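Local coordinates for protein probable tagatose 6-phosphate kinase (Sinorhizobium meliloti, PDB 3TXV) that probably acts in carbohydrate metabolism, perhaps as a tagatose-6-phosphate kinase, and belongs to the family of GatZ/KbaZ-like subunits of D-tagatose-1,6-bisphosphate aldolase, at residues G97-K102 with T132-A137; A111-M116 with A153-V158; S266-T271 with L286-G291; L292-R297 with F351-R356; S375-V380 with P405-L410. All blocks are in the same frame, centred on the assembly; numbering follows the deposited sequence.

How the contacts relate
The five contacts follow an eight-stranded parallel barrel and the helices appended to it. Contacts 1 and 2 share one wall: contact 1 joins the loops after strands 89-96 and 127-130, contact 2 the helices that follow them, and they touch where Trp101 packs on Lys112 and Gly97 on Ala113. Contact 3, about 25 Å from contact 1 between centres, ties the loop after strand 261-264 to strand 283-288 and helix 290-310; that helix and a probable Tyr269-Tyr353 hydrogen bond lead to contact 4, about 11 Å away between centres. Contact 5 lies about 44 Å from contact 1 between centres. Lys287 of contact 3 touches residues of a possible, unconfirmed empty metal site; Met134 of contact 1 lies near it.

Contact 1. Residues G97-K102 with T132-A137; sequences GPNPWK and TSMGCA
Two neighbouring loops of the barrel pack here through a mostly apolar interface: residues 97-102 follow strand 89-96 and residues 132-137 follow strand 127-130. Pro98 and Met134, a selenomethionine in the crystal, form the middle of it. The selenium approaches the proline ring at CD, with Pro98 CD and Met134 SE 3.9 Å apart, and its terminal methyl reaches on to Asn99, where Met134 CE is 4.2 Å from Asn99 CB. Met134 gets there by folding back: CG stands between the backbone N and the carbonyl carbon (chi1 69°), and the chain bends again at its next two torsions. Cys136 SG packs against the same proline at another atom, 3.7 Å from Pro98 CB, while Thr132 CG2 flanks the CD corner at 4.0 Å from Pro98 CD. Helix 106-121 backs this cluster, with Met110 on Pro98 and Ala106 and Ala109 on Cys136. The Thr132 hydroxyl bonds to Thr148 O of helix 145-161.

At the outer end the backbones join. Ala137 N donates to Lys102 O over 3.1 Å, with an N-H...O angle of 160°. Cys136 makes a bent CA-H...O contact with the same oxygen, Cys136 CA being 3.4 Å from Lys102 O. The aliphatic part of Lys102 crosses Met134 at about a right angle, and its end leads away from the interface. Such packing of consecutive beta-alpha loops, at the C-terminal ends of adjacent parallel strands, is typical of the TIM barrel.

Contact 2. Residues A111-M116 with A153-V158; sequences AKAEAM and ARLAAV
Glu114 reaches from helix 106-121 toward Arg154, Leu155 and Val158 of helix 145-161, and the way it lies across them defines the contact. The short helical segments run in roughly the same direction, at 32° to each other, with their axes 9.5 Å apart. Glu114 CG sits beside its own backbone N (chi1 -78°), and from there the chain extends toward the other helix, its methylene passing the two apolar side chains: Glu114 CG is 3.9 Å from Leu155 CD2, while Val158 stands at about a right angle to it, with Val158 CG2 4.1 Å from Glu114 CG.

Beyond them the carboxylate meets Arg154. Arg154 NH1 donates to Glu114 OE1 over 3.3 Å with a nearly straight N-H...O angle of 170°; the oxygen lies close to the guanidinium plane and is approached on its syn side. Carboxylate and guanidinium are almost perpendicular, a geometry that goes with a single bond to OE1, not a paired one. On the inner side Leu155 straddles a methyl group, Ala113 CB being 3.9 Å from Leu155 CD2, and Met110, Ile117 and Leu130 continue the apolar layer.

Were Glu114 shortened to an alanine, the Arg154 guanidinium would probably lose this charged mate, and part of Leu155 and Val158 would be uncovered. The chemistry thus grades from an apolar seam facing the barrel to one long salt bridge on the outer side, a link likely to be modest in strength.

Contact 3. Residues S266-T271 with L286-G291; sequences STDYQT and LKVGPG
Hydrogen bonds dominate where Asp268 and Thr267 meet the end of strand 283-288 and the start of helix 290-310. One carboxylate oxygen of Asp268 is gripped twice by backbone N-H groups: Gly291 N donates almost straight to Asp268 OD2, over a modelled length too short to be taken literally, and Gly289 N donates to the same OD2 over 3.1 Å, on its syn lone pair and more bent at 142°. Asp268 OD2 thus accepts from the N-cap residue Gly289 and from Gly291, while Pro290 between them has no N-H to give. Beside it Thr267 OG1 donates to Lys287 O over 2.9 Å, coming in from above the carbonyl plane. The hydroxyl owes this reach to its place between the backbone N and the carbonyl carbon (chi1 55°), which leaves the methyl for the apolar side.

The apolar contact proper is Thr267 CG2 against Leu286 CD2, the two side chains crossing at about a right angle and both touching Leu278 of helix 272-280. Val288 and the Pro290 ring set aliphatic groups beside the Asp268 carboxylate. Farther along, the Tyr269 ring lies obliquely beside the helix start, Tyr269 CE1 standing 3.6 Å from Gly291 CA, and its hydroxyl bonds to Tyr353 O.

Charge pairing lies outside the two segments: Lys287 sends its amine to Glu263 and Asp94. A type II turn from Thr267 to Gln270, bonded to the end of the neighbouring strand and to the helix that follows it, suits the last two beta-alpha units of a TIM barrel.

Contact 4. Residues L292-R297 with F351-R356; sequences LTFALR and FSYSDR
Asp355 and Thr293 make the buried, bonded half of this contact, while its loose side lies at Phe351, which packs on the buried Arg297. Thr293, on the first turns of helix 290-310, donates from OG1 to Asp355 OD2, meeting the oxygen on its syn side but 32° out of the carboxylate plane. The same OD2 carries a salt bridge to Arg358. Asp355 CG lies anti to the backbone N (chi1 177°), which stretches the carboxylate toward the helix. Its other oxygen takes a water, 2.9 Å from Asp355 OD1 and 3.2 Å from Arg297 NE, and the water thus joins acid and guanidinium, whose own charged atoms do not touch. Shortening Asp355 to an alanine would probably leave Arg358 without its charged mate and the Thr293 hydroxyl and the water without this acceptor.

Next to this polar site the Phe294 ring turns its edge to the loop: Phe351 O and Ser352 O both lie in its plane, Phe351 O 3.5 Å from Phe294 CE2. Tyr353 comes obliquely to Phe294, with ring centroids 5.6 Å apart and planes at 41°; Tyr269 adds an edge-to-face ring to Phe294.

Toward solvent the packing thins. Phe351 is exposed, and its ring stands almost perpendicular to the Arg297 guanidinium, Phe351 CD1 being 3.7 Å from Arg297 NH1. The loop, a type I turn from Ser352 to Asp355 with an ST turn at Ser352, thus folds against the start of the helix that follows the eighth strand of the TIM barrel.

Contact 5. Residues S375-V380 with P405-L410; sequences SLLDGV and PQAKPL
Pro405 begins the contact with its backbone, in only a loose approach of two carbonyl oxygens: Pro405 O and Val380 O are 3.9 Å apart. A backbone hydrogen bond to Ile382 also ties Pro405 to the chain just beyond the other segment.

Gln406 follows, in the N-cap position of helix 407-424. CG sits beside the backbone N (chi1 -51°), and the extended chain carries the amide across to the turn, where Gln406 NE2 is 3.5 Å from Gly379 O. The angle is too poor for a hydrogen bond, and the amide only comes near the turn.

Ala407, in the first turn of the helix, supplies the apolar centre. Its methyl meets the base of a leucine, Ala407 CB lying 3.9 Å from Leu377 CB, and Leu377 CD1 is 4.0 Å from Ala407 CB. Leu303 of helix 290-310 packs on both residues.

Past this point the helix leaves the turn, Leu410 packing on Ile387 of helix 384-390. The whole is a type II turn, Leu377 to Val380, set against a helix N-terminus among the C-terminal helices.

Contact 1. Residues G97-K102 with T132-A137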
# COMPACT_ATOMS: atom_id res chain seq x y z
N GLY A 97 -8.50 13.42 1.54
CA GLY A 97 -8.44 14.88 1.48
C GLY A 97 -8.59 15.39 0.07
O GLY A 97 -9.10 14.68 -0.79
N PRO A 98 -8.13 16.63 -0.19
CA PRO A 98 -8.29 17.32 -1.49
C PRO A 98 -7.41 16.80 -2.63
O PRO A 98 -7.62 17.19 -3.78
CB PRO A 98 -7.87 18.76 -1.19
CG PRO A 98 -7.67 18.87 0.27
CD PRO A 98 -7.51 17.49 0.83
N ASN A 99 -6.45 15.93 -2.34
CA ASN A 99 -5.49 15.49 -3.36
C ASN A 99 -6.03 15.15 -4.76
O ASN A 99 -5.49 15.60 -5.75
CB ASN A 99 -4.63 14.34 -2.85
CG ASN A 99 -3.50 14.01 -3.78
OD1 ASN A 99 -2.44 14.64 -3.72
ND2 ASN A 99 -3.70 13.02 -4.64
N PRO A 100 -7.11 14.34 -4.86
CA PRO A 100 -7.48 13.96 -6.23
C PRO A 100 -8.14 15.09 -7.01
O PRO A 100 -8.53 14.90 -8.18
CB PRO A 100 -8.49 12.83 -6.02
CG PRO A 100 -8.24 12.36 -4.65
CD PRO A 100 -7.88 13.58 -3.87
N TRP A 101 -8.26 16.25 -6.38
CA TRP A 101 -8.97 17.37 -6.98
C TRP A 101 -8.22 18.62 -6.72
O TRP A 101 -8.80 19.71 -6.73
CB TRP A 101 -10.37 17.50 -6.39
CG TRP A 101 -11.23 16.32 -6.63
CD1 TRP A 101 -11.82 15.98 -7.80
CD2 TRP A 101 -11.60 15.33 -5.68
NE1 TRP A 101 -12.55 14.82 -7.64
CE2 TRP A 101 -12.42 14.40 -6.35
CE3 TRP A 101 -11.30 15.12 -4.33
CZ2 TRP A 101 -12.95 13.28 -5.71
CZ3 TRP A 101 -11.85 14.02 -3.69
CH2 TRP A 101 -12.67 13.11 -4.39
N LYS A 102 -6.91 18.47 -6.50
CA LYS A 102 -6.09 19.58 -6.08
C LYS A 102 -5.82 20.61 -7.19
O LYS A 102 -5.42 21.75 -6.94
CB LYS A 102 -4.81 19.06 -5.45
CG LYS A 102 -3.79 18.50 -6.39
CD LYS A 102 -2.56 18.10 -5.59
CE LYS A 102 -1.28 18.25 -6.38
NZ LYS A 102 -0.51 17.01 -6.15
N THR A 132 -4.41 16.83 4.58
CA THR A 132 -4.95 18.04 3.98
C THR A 132 -3.85 19.07 3.70
O THR A 132 -4.11 20.26 3.57
CB THR A 132 -5.91 18.68 4.96
OG1 THR A 132 -5.44 18.45 6.30
CG2 THR A 132 -7.29 18.11 4.81
N SER A 133 -2.62 18.60 3.59
CA SER A 133 -1.47 19.50 3.66
C SER A 133 -1.11 20.13 2.32
O SER A 133 -0.32 21.08 2.26
CB SER A 133 -0.27 18.76 4.24
OG SER A 133 -0.01 17.58 3.51
N MSE A 134 -1.66 19.57 1.25
CA MSE A 134 -1.33 20.04 -0.10
C MSE A 134 -2.16 21.25 -0.50
O MSE A 134 -3.33 21.35 -0.16
CB MSE A 134 -1.40 18.91 -1.13
CG MSE A 134 -2.78 18.36 -1.43
SE MSE A 134 -3.69 17.49 0.07
CE MSE A 134 -2.47 16.00 0.33
N GLY A 135 -1.56 22.16 -1.23
CA GLY A 135 -2.25 23.31 -1.72
C GLY A 135 -3.18 22.94 -2.84
O GLY A 135 -2.99 21.96 -3.53
N CYS A 136 -4.21 23.74 -3.01
CA CYS A 136 -5.20 23.53 -4.03
C CYS A 136 -5.01 24.77 -4.83
O CYS A 136 -4.87 25.82 -4.28
CB CYS A 136 -6.58 23.50 -3.41
SG CYS A 136 -7.24 21.92 -3.05
N ALA A 137 -4.90 24.66 -6.12
CA ALA A 137 -4.45 25.81 -6.85
C ALA A 137 -5.31 27.02 -6.83
O ALA A 137 -6.48 26.93 -7.04
CB ALA A 137 -4.18 25.43 -8.25

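Contact 2. Residues A111-M116 with A153-V158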
# COMPACT_ATOMS: atom_id res chain seq x y z
N ALA A 111 -14.81 20.41 -0.99
CA ALA A 111 -16.21 19.92 -1.08
C ALA A 111 -16.24 18.44 -1.36
O ALA A 111 -17.04 17.70 -0.79
CB ALA A 111 -17.01 20.66 -2.13
N LYS A 112 -15.33 18.03 -2.24
CA LYS A 112 -15.25 16.65 -2.72
C LYS A 112 -14.51 15.81 -1.70
O LYS A 112 -14.82 14.65 -1.51
CB LYS A 112 -14.55 16.60 -4.08
CG LYS A 112 -15.00 17.67 -5.07
CD LYS A 112 -15.36 17.07 -6.45
CE LYS A 112 -16.50 16.04 -6.35
NZ LYS A 112 -17.12 15.78 -7.65
N ALA A 113 -13.54 16.41 -1.03
CA ALA A 113 -12.94 15.74 0.09
C ALA A 113 -14.08 15.33 1.02
O ALA A 113 -14.09 14.23 1.56
CB ALA A 113 -11.95 16.66 0.79
N GLU A 114 -15.08 16.20 1.14
CA GLU A 114 -16.18 16.00 2.07
C GLU A 114 -17.14 14.90 1.67
O GLU A 114 -17.47 14.06 2.49
CB GLU A 114 -16.91 17.32 2.32
CG GLU A 114 -16.17 18.21 3.29
CD GLU A 114 -16.78 19.59 3.42
OE1 GLU A 114 -16.00 20.59 3.43
OE2 GLU A 114 -18.03 19.69 3.53
N ALA A 115 -17.56 14.89 0.40
CA ALA A 115 -18.42 13.80 -0.11
C ALA A 115 -17.71 12.46 -0.01
O ALA A 115 -18.34 11.41 0.21
CB ALA A 115 -18.86 14.07 -1.55
N MSE A 116 -16.38 12.51 -0.13
CA MSE A 116 -15.59 11.31 -0.19
C MSE A 116 -15.43 10.71 1.19
O MSE A 116 -15.57 9.50 1.36
CB MSE A 116 -14.23 11.61 -0.80
CG MSE A 116 -13.22 11.99 0.25
SE MSE A 116 -12.04 10.51 0.77
CE MSE A 116 -11.08 10.60 -0.99
N ALA A 153 -9.59 18.88 10.37
CA ALA A 153 -10.72 18.94 11.30
C ALA A 153 -12.10 18.97 10.64
O ALA A 153 -13.03 18.34 11.14
CB ALA A 153 -10.59 20.12 12.23
N ARG A 154 -12.24 19.69 9.53
CA ARG A 154 -13.51 19.66 8.89
C ARG A 154 -13.82 18.23 8.51
O ARG A 154 -14.93 17.76 8.74
CB ARG A 154 -13.67 20.60 7.68
CG ARG A 154 -15.15 20.63 7.30
CD ARG A 154 -15.53 21.55 6.20
NE ARG A 154 -16.08 22.82 6.69
CZ ARG A 154 -16.64 23.75 5.92
NH1 ARG A 154 -16.78 23.56 4.60
NH2 ARG A 154 -17.09 24.87 6.47
N LEU A 155 -12.85 17.52 7.94
CA LEU A 155 -13.13 16.16 7.46
C LEU A 155 -13.42 15.20 8.61
O LEU A 155 -14.28 14.32 8.50
CB LEU A 155 -12.01 15.66 6.58
CG LEU A 155 -11.99 16.31 5.20
CD1 LEU A 155 -10.72 15.98 4.45
CD2 LEU A 155 -13.22 15.90 4.40
N ALA A 156 -12.73 15.40 9.73
CA ALA A 156 -13.03 14.68 10.94
C ALA A 156 -14.52 14.81 11.31
O ALA A 156 -15.20 13.82 11.62
CB ALA A 156 -12.16 15.19 12.02
N ALA A 157 -15.03 16.03 11.25
CA ALA A 157 -16.37 16.35 11.73
C ALA A 157 -17.43 15.99 10.74
O ALA A 157 -18.61 15.99 11.07
CB ALA A 157 -16.47 17.81 12.05
N VAL A 158 -17.04 15.70 9.51
CA VAL A 158 -18.01 15.26 8.51
C VAL A 158 -18.04 13.77 8.66
O VAL A 158 -19.07 13.13 8.46
CB VAL A 158 -17.61 15.69 7.10
CG1 VAL A 158 -18.54 15.08 6.07
CG2 VAL A 158 -17.64 17.21 6.99

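Contact 3. Residues S266-T271 with L286-G291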
# COMPACT_ATOMS: atom_id res chain seq x y z
N SER A 266 6.54 3.63 3.21
CA SER A 266 7.74 3.24 2.45
C SER A 266 8.69 2.36 3.25
O SER A 266 9.92 2.50 3.16
CB SER A 266 8.48 4.47 1.85
OG SER A 266 7.58 5.52 1.55
N THR A 267 8.13 1.44 4.01
CA THR A 267 8.91 0.43 4.70
C THR A 267 9.26 -0.66 3.72
O THR A 267 9.96 -1.60 4.08
CB THR A 267 8.11 -0.27 5.80
OG1 THR A 267 6.90 -0.81 5.23
CG2 THR A 267 7.78 0.70 6.99
N ASP A 268 8.72 -0.55 2.50
CA ASP A 268 8.96 -1.51 1.42
C ASP A 268 10.41 -1.84 1.27
O ASP A 268 11.27 -0.94 1.37
CB ASP A 268 8.43 -0.96 0.13
CG ASP A 268 6.93 -0.83 0.13
OD1 ASP A 268 6.41 0.15 0.74
OD2 ASP A 268 6.27 -1.71 -0.47
N TYR A 269 10.69 -3.13 1.06
CA TYR A 269 12.03 -3.68 0.80
C TYR A 269 12.96 -3.58 1.97
O TYR A 269 14.15 -3.80 1.81
CB TYR A 269 12.73 -3.03 -0.44
CG TYR A 269 11.83 -2.88 -1.64
CD1 TYR A 269 11.35 -4.00 -2.30
CD2 TYR A 269 11.44 -1.63 -2.07
CE1 TYR A 269 10.47 -3.91 -3.37
CE2 TYR A 269 10.56 -1.50 -3.16
CZ TYR A 269 10.08 -2.66 -3.81
OH TYR A 269 9.24 -2.59 -4.89
N GLN A 270 12.48 -3.21 3.15
CA GLN A 270 13.40 -3.09 4.28
C GLN A 270 13.76 -4.49 4.81
O GLN A 270 12.97 -5.42 4.63
CB GLN A 270 12.83 -2.18 5.39
CG GLN A 270 12.78 -0.71 5.04
CD GLN A 270 14.09 0.05 5.32
OE1 GLN A 270 14.77 -0.21 6.29
NE2 GLN A 270 14.41 0.98 4.47
N THR A 271 14.93 -4.65 5.43
CA THR A 271 15.34 -5.96 5.98
C THR A 271 14.52 -6.36 7.22
O THR A 271 14.35 -5.53 8.12
CB THR A 271 16.82 -6.01 6.42
OG1 THR A 271 17.04 -5.13 7.55
CG2 THR A 271 17.80 -5.70 5.24
N LEU A 286 3.05 0.05 9.75
CA LEU A 286 4.01 -0.15 8.68
C LEU A 286 3.27 -0.29 7.39
O LEU A 286 2.64 -1.30 7.15
CB LEU A 286 4.78 -1.44 8.94
CG LEU A 286 5.62 -1.44 10.21
CD1 LEU A 286 5.82 -2.85 10.69
CD2 LEU A 286 6.96 -0.73 9.94
N LYS A 287 3.39 0.66 6.50
CA LYS A 287 2.72 0.53 5.25
C LYS A 287 3.59 -0.10 4.20
O LYS A 287 4.66 0.38 3.91
CB LYS A 287 2.30 1.89 4.77
CG LYS A 287 1.18 2.49 5.53
CD LYS A 287 0.52 3.58 4.75
CE LYS A 287 -0.92 3.30 4.50
NZ LYS A 287 -1.78 4.40 4.90
N VAL A 288 3.15 -1.20 3.65
CA VAL A 288 3.87 -1.78 2.57
C VAL A 288 2.88 -1.91 1.50
O VAL A 288 1.77 -2.21 1.75
CB VAL A 288 4.36 -3.12 2.97
CG1 VAL A 288 3.26 -3.93 3.43
CG2 VAL A 288 5.12 -3.76 1.88
N GLY A 289 3.30 -1.64 0.28
CA GLY A 289 2.54 -1.90 -0.91
C GLY A 289 3.37 -2.46 -2.03
O GLY A 289 3.21 -3.57 -2.44
N PRO A 290 4.29 -1.66 -2.50
CA PRO A 290 5.10 -1.92 -3.67
C PRO A 290 5.94 -3.14 -3.50
O PRO A 290 6.12 -3.91 -4.39
CB PRO A 290 5.93 -0.68 -3.73
CG PRO A 290 5.05 0.35 -3.26
CD PRO A 290 4.00 -0.24 -2.41
N GLY A 291 6.44 -3.34 -2.32
CA GLY A 291 7.18 -4.53 -2.08
C GLY A 291 6.33 -5.74 -2.31
O GLY A 291 6.85 -6.78 -2.45

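Contact 4. Residues L292-R297 with F351-R356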
# COMPACT_ATOMS: atom_id res chain seq x y z
N LEU A 292 5.02 -5.64 -2.32
CA LEU A 292 4.23 -6.82 -2.27
C LEU A 292 3.89 -7.23 -3.65
O LEU A 292 3.79 -8.36 -3.93
CB LEU A 292 2.95 -6.55 -1.53
CG LEU A 292 3.10 -6.38 -0.05
CD1 LEU A 292 1.92 -5.81 0.51
CD2 LEU A 292 3.33 -7.66 0.51
N THR A 293 3.70 -6.26 -4.51
CA THR A 293 3.44 -6.51 -5.93
C THR A 293 4.74 -6.64 -6.71
O THR A 293 4.79 -7.23 -7.80
CB THR A 293 2.66 -5.38 -6.55
OG1 THR A 293 3.19 -4.12 -6.07
CG2 THR A 293 1.18 -5.51 -6.22
N PHE A 294 5.80 -6.05 -6.17
CA PHE A 294 7.12 -6.29 -6.70
C PHE A 294 7.39 -7.82 -6.67
O PHE A 294 7.67 -8.41 -7.71
CB PHE A 294 8.15 -5.48 -5.92
CG PHE A 294 9.56 -5.73 -6.34
CD1 PHE A 294 10.26 -6.84 -5.86
CD2 PHE A 294 10.19 -4.88 -7.24
CE1 PHE A 294 11.59 -7.10 -6.27
CE2 PHE A 294 11.49 -5.10 -7.64
CZ PHE A 294 12.21 -6.21 -7.15
N ALA A 295 7.27 -8.46 -5.51
CA ALA A 295 7.46 -9.92 -5.40
C ALA A 295 6.48 -10.73 -6.31
O ALA A 295 6.88 -11.72 -6.98
CB ALA A 295 7.33 -10.33 -3.99
N LEU A 296 5.20 -10.31 -6.33
CA LEU A 296 4.21 -10.95 -7.17
C LEU A 296 4.72 -10.97 -8.60
O LEU A 296 4.82 -12.05 -9.19
CB LEU A 296 2.88 -10.23 -7.07
CG LEU A 296 1.74 -10.69 -8.00
CD1 LEU A 296 1.69 -12.23 -8.21
CD2 LEU A 296 0.41 -10.19 -7.45
N ARG A 297 5.09 -9.81 -9.13
CA ARG A 297 5.74 -9.70 -10.44
C ARG A 297 6.89 -10.70 -10.65
O ARG A 297 6.94 -11.39 -11.66
CB ARG A 297 6.24 -8.26 -10.62
CG ARG A 297 6.55 -7.78 -12.00
CD ARG A 297 8.01 -7.88 -12.31
NE ARG A 297 8.78 -7.18 -11.30
CZ ARG A 297 10.04 -7.48 -10.96
NH1 ARG A 297 10.70 -8.47 -11.55
NH2 ARG A 297 10.65 -6.79 -10.02
N PHE A 351 12.01 -3.80 -13.65
CA PHE A 351 12.83 -4.20 -12.52
C PHE A 351 12.92 -3.26 -11.36
O PHE A 351 13.31 -3.68 -10.27
CB PHE A 351 14.17 -4.69 -13.00
CG PHE A 351 14.05 -5.89 -13.87
CD1 PHE A 351 13.65 -7.12 -13.31
CD2 PHE A 351 14.27 -5.82 -15.23
CE1 PHE A 351 13.49 -8.26 -14.09
CE2 PHE A 351 14.12 -6.98 -16.03
CZ PHE A 351 13.74 -8.19 -15.45
N SER A 352 12.51 -2.03 -11.55
CA SER A 352 12.73 -1.04 -10.52
C SER A 352 11.84 -1.29 -9.33
O SER A 352 10.70 -1.73 -9.47
CB SER A 352 12.45 0.35 -11.04
OG SER A 352 11.73 1.10 -10.07
N TYR A 353 12.39 -0.96 -8.16
CA TYR A 353 11.71 -0.97 -6.88
C TYR A 353 10.50 -0.03 -6.80
O TYR A 353 9.67 -0.21 -5.92
CB TYR A 353 12.70 -0.51 -5.79
CG TYR A 353 13.74 -1.50 -5.31
CD1 TYR A 353 13.41 -2.84 -5.06
CD2 TYR A 353 15.05 -1.08 -5.05
CE1 TYR A 353 14.36 -3.74 -4.57
CE2 TYR A 353 16.01 -1.96 -4.56
CZ TYR A 353 15.66 -3.30 -4.33
OH TYR A 353 16.61 -4.19 -3.86
N SER A 354 10.40 0.98 -7.67
CA SER A 354 9.20 1.86 -7.70
C SER A 354 7.98 1.08 -8.17
O SER A 354 6.84 1.43 -7.82
CB SER A 354 9.36 3.09 -8.61
OG SER A 354 10.42 3.92 -8.19
N ASP A 355 8.22 0.05 -8.98
CA ASP A 355 7.21 -0.96 -9.21
C ASP A 355 5.97 -0.33 -9.90
O ASP A 355 4.83 -0.67 -9.60
CB ASP A 355 6.84 -1.69 -7.89
CG ASP A 355 5.69 -2.73 -8.06
OD1 ASP A 355 5.88 -3.72 -8.82
OD2 ASP A 355 4.61 -2.56 -7.43
N ARG A 356 6.19 0.59 -10.83
CA ARG A 356 5.05 1.26 -11.42
C ARG A 356 4.27 0.25 -12.22
O ARG A 356 3.07 0.43 -12.43
CB ARG A 356 5.42 2.48 -12.29
CG ARG A 356 6.29 3.54 -11.65
CD ARG A 356 5.63 4.25 -10.50
NE ARG A 356 4.35 4.84 -10.86
CZ ARG A 356 3.52 5.38 -9.95
NH1 ARG A 356 3.87 5.39 -8.67
NH2 ARG A 356 2.35 5.91 -10.33
O HOH W 1 8.21 -4.08 -10.53

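Contact 5. Residues S375-V380 with P405-L410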
# COMPACT_ATOMS: atom_id res chain seq x y z
N SER A 375 -3.45 -20.29 -16.66
CA SER A 375 -4.33 -21.37 -17.01
C SER A 375 -3.54 -22.39 -17.84
O SER A 375 -3.88 -23.57 -17.89
CB SER A 375 -5.54 -20.83 -17.77
OG SER A 375 -5.27 -20.72 -19.16
N LEU A 376 -2.49 -21.92 -18.48
CA LEU A 376 -1.59 -22.82 -19.17
C LEU A 376 -0.77 -23.63 -18.16
O LEU A 376 -0.22 -24.68 -18.52
CB LEU A 376 -0.68 -22.05 -20.08
CG LEU A 376 0.46 -22.79 -20.74
CD1 LEU A 376 -0.17 -23.77 -21.68
CD2 LEU A 376 1.33 -21.81 -21.47
N LEU A 377 -0.70 -23.18 -16.90
CA LEU A 377 0.01 -23.95 -15.87
C LEU A 377 -0.92 -24.64 -14.84
O LEU A 377 -0.45 -25.27 -13.89
CB LEU A 377 1.08 -23.09 -15.19
CG LEU A 377 2.23 -22.55 -16.08
CD1 LEU A 377 3.06 -21.53 -15.32
CD2 LEU A 377 3.13 -23.62 -16.63
N ASP A 378 -2.23 -24.50 -15.06
CA ASP A 378 -3.28 -25.12 -14.25
C ASP A 378 -3.13 -26.63 -14.25
O ASP A 378 -3.11 -27.27 -15.30
CB ASP A 378 -4.63 -24.79 -14.87
CG ASP A 378 -5.83 -24.96 -13.90
OD1 ASP A 378 -6.98 -24.96 -14.40
OD2 ASP A 378 -5.65 -25.05 -12.65
N GLY A 379 -3.03 -27.21 -13.05
CA GLY A 379 -2.85 -28.65 -12.87
C GLY A 379 -1.41 -29.12 -12.99
O GLY A 379 -1.04 -30.20 -12.49
N VAL A 380 -0.59 -28.30 -13.66
CA VAL A 380 0.77 -28.69 -13.98
C VAL A 380 1.62 -28.67 -12.73
O VAL A 380 1.73 -27.64 -12.08
CB VAL A 380 1.41 -27.81 -15.07
CG1 VAL A 380 2.77 -28.33 -15.46
CG2 VAL A 380 0.53 -27.76 -16.32
N PRO A 405 4.05 -27.08 -5.52
CA PRO A 405 4.67 -26.64 -6.74
C PRO A 405 3.72 -26.46 -7.86
O PRO A 405 3.90 -27.07 -8.87
CB PRO A 405 5.51 -27.84 -7.10
CG PRO A 405 5.03 -28.87 -6.32
CD PRO A 405 4.67 -28.30 -5.07
N GLN A 406 2.76 -25.57 -7.71
CA GLN A 406 1.82 -25.24 -8.75
C GLN A 406 1.82 -23.73 -8.85
O GLN A 406 2.18 -23.07 -7.93
CB GLN A 406 0.47 -25.83 -8.44
CG GLN A 406 0.53 -27.29 -8.12
CD GLN A 406 -0.73 -28.05 -8.46
OE1 GLN A 406 -1.81 -27.71 -8.00
NE2 GLN A 406 -0.59 -29.09 -9.22
N ALA A 407 1.45 -23.17 -9.98
CA ALA A 407 1.68 -21.76 -10.24
C ALA A 407 1.06 -20.72 -9.31
O ALA A 407 1.72 -19.80 -8.92
CB ALA A 407 1.33 -21.46 -11.66
N LYS A 408 -0.19 -20.87 -8.95
CA LYS A 408 -0.86 -19.94 -8.01
C LYS A 408 -0.31 -20.08 -6.59
O LYS A 408 -0.07 -19.06 -5.91
CB LYS A 408 -2.38 -20.18 -8.04
CG LYS A 408 -3.29 -19.07 -7.55
CD LYS A 408 -3.91 -19.44 -6.21
CE LYS A 408 -5.44 -19.21 -6.19
NZ LYS A 408 -5.86 -17.79 -6.02
N PRO A 409 -0.12 -21.33 -6.11
CA PRO A 409 0.58 -21.42 -4.84
C PRO A 409 1.97 -20.80 -4.88
O PRO A 409 2.42 -20.23 -3.89
CB PRO A 409 0.65 -22.94 -4.61
CG PRO A 409 -0.63 -23.43 -5.19
CD PRO A 409 -0.82 -22.59 -6.44
N LEU A 410 2.67 -20.90 -6.01
CA LEU A 410 3.98 -20.29 -6.08
C LEU A 410 3.91 -18.75 -6.12
O LEU A 410 4.80 -18.05 -5.60
CB LEU A 410 4.80 -20.88 -7.22
CG LEU A 410 5.23 -22.35 -7.03
CD1 LEU A 410 5.66 -22.96 -8.34
CD2 LEU A 410 6.34 -22.51 -5.97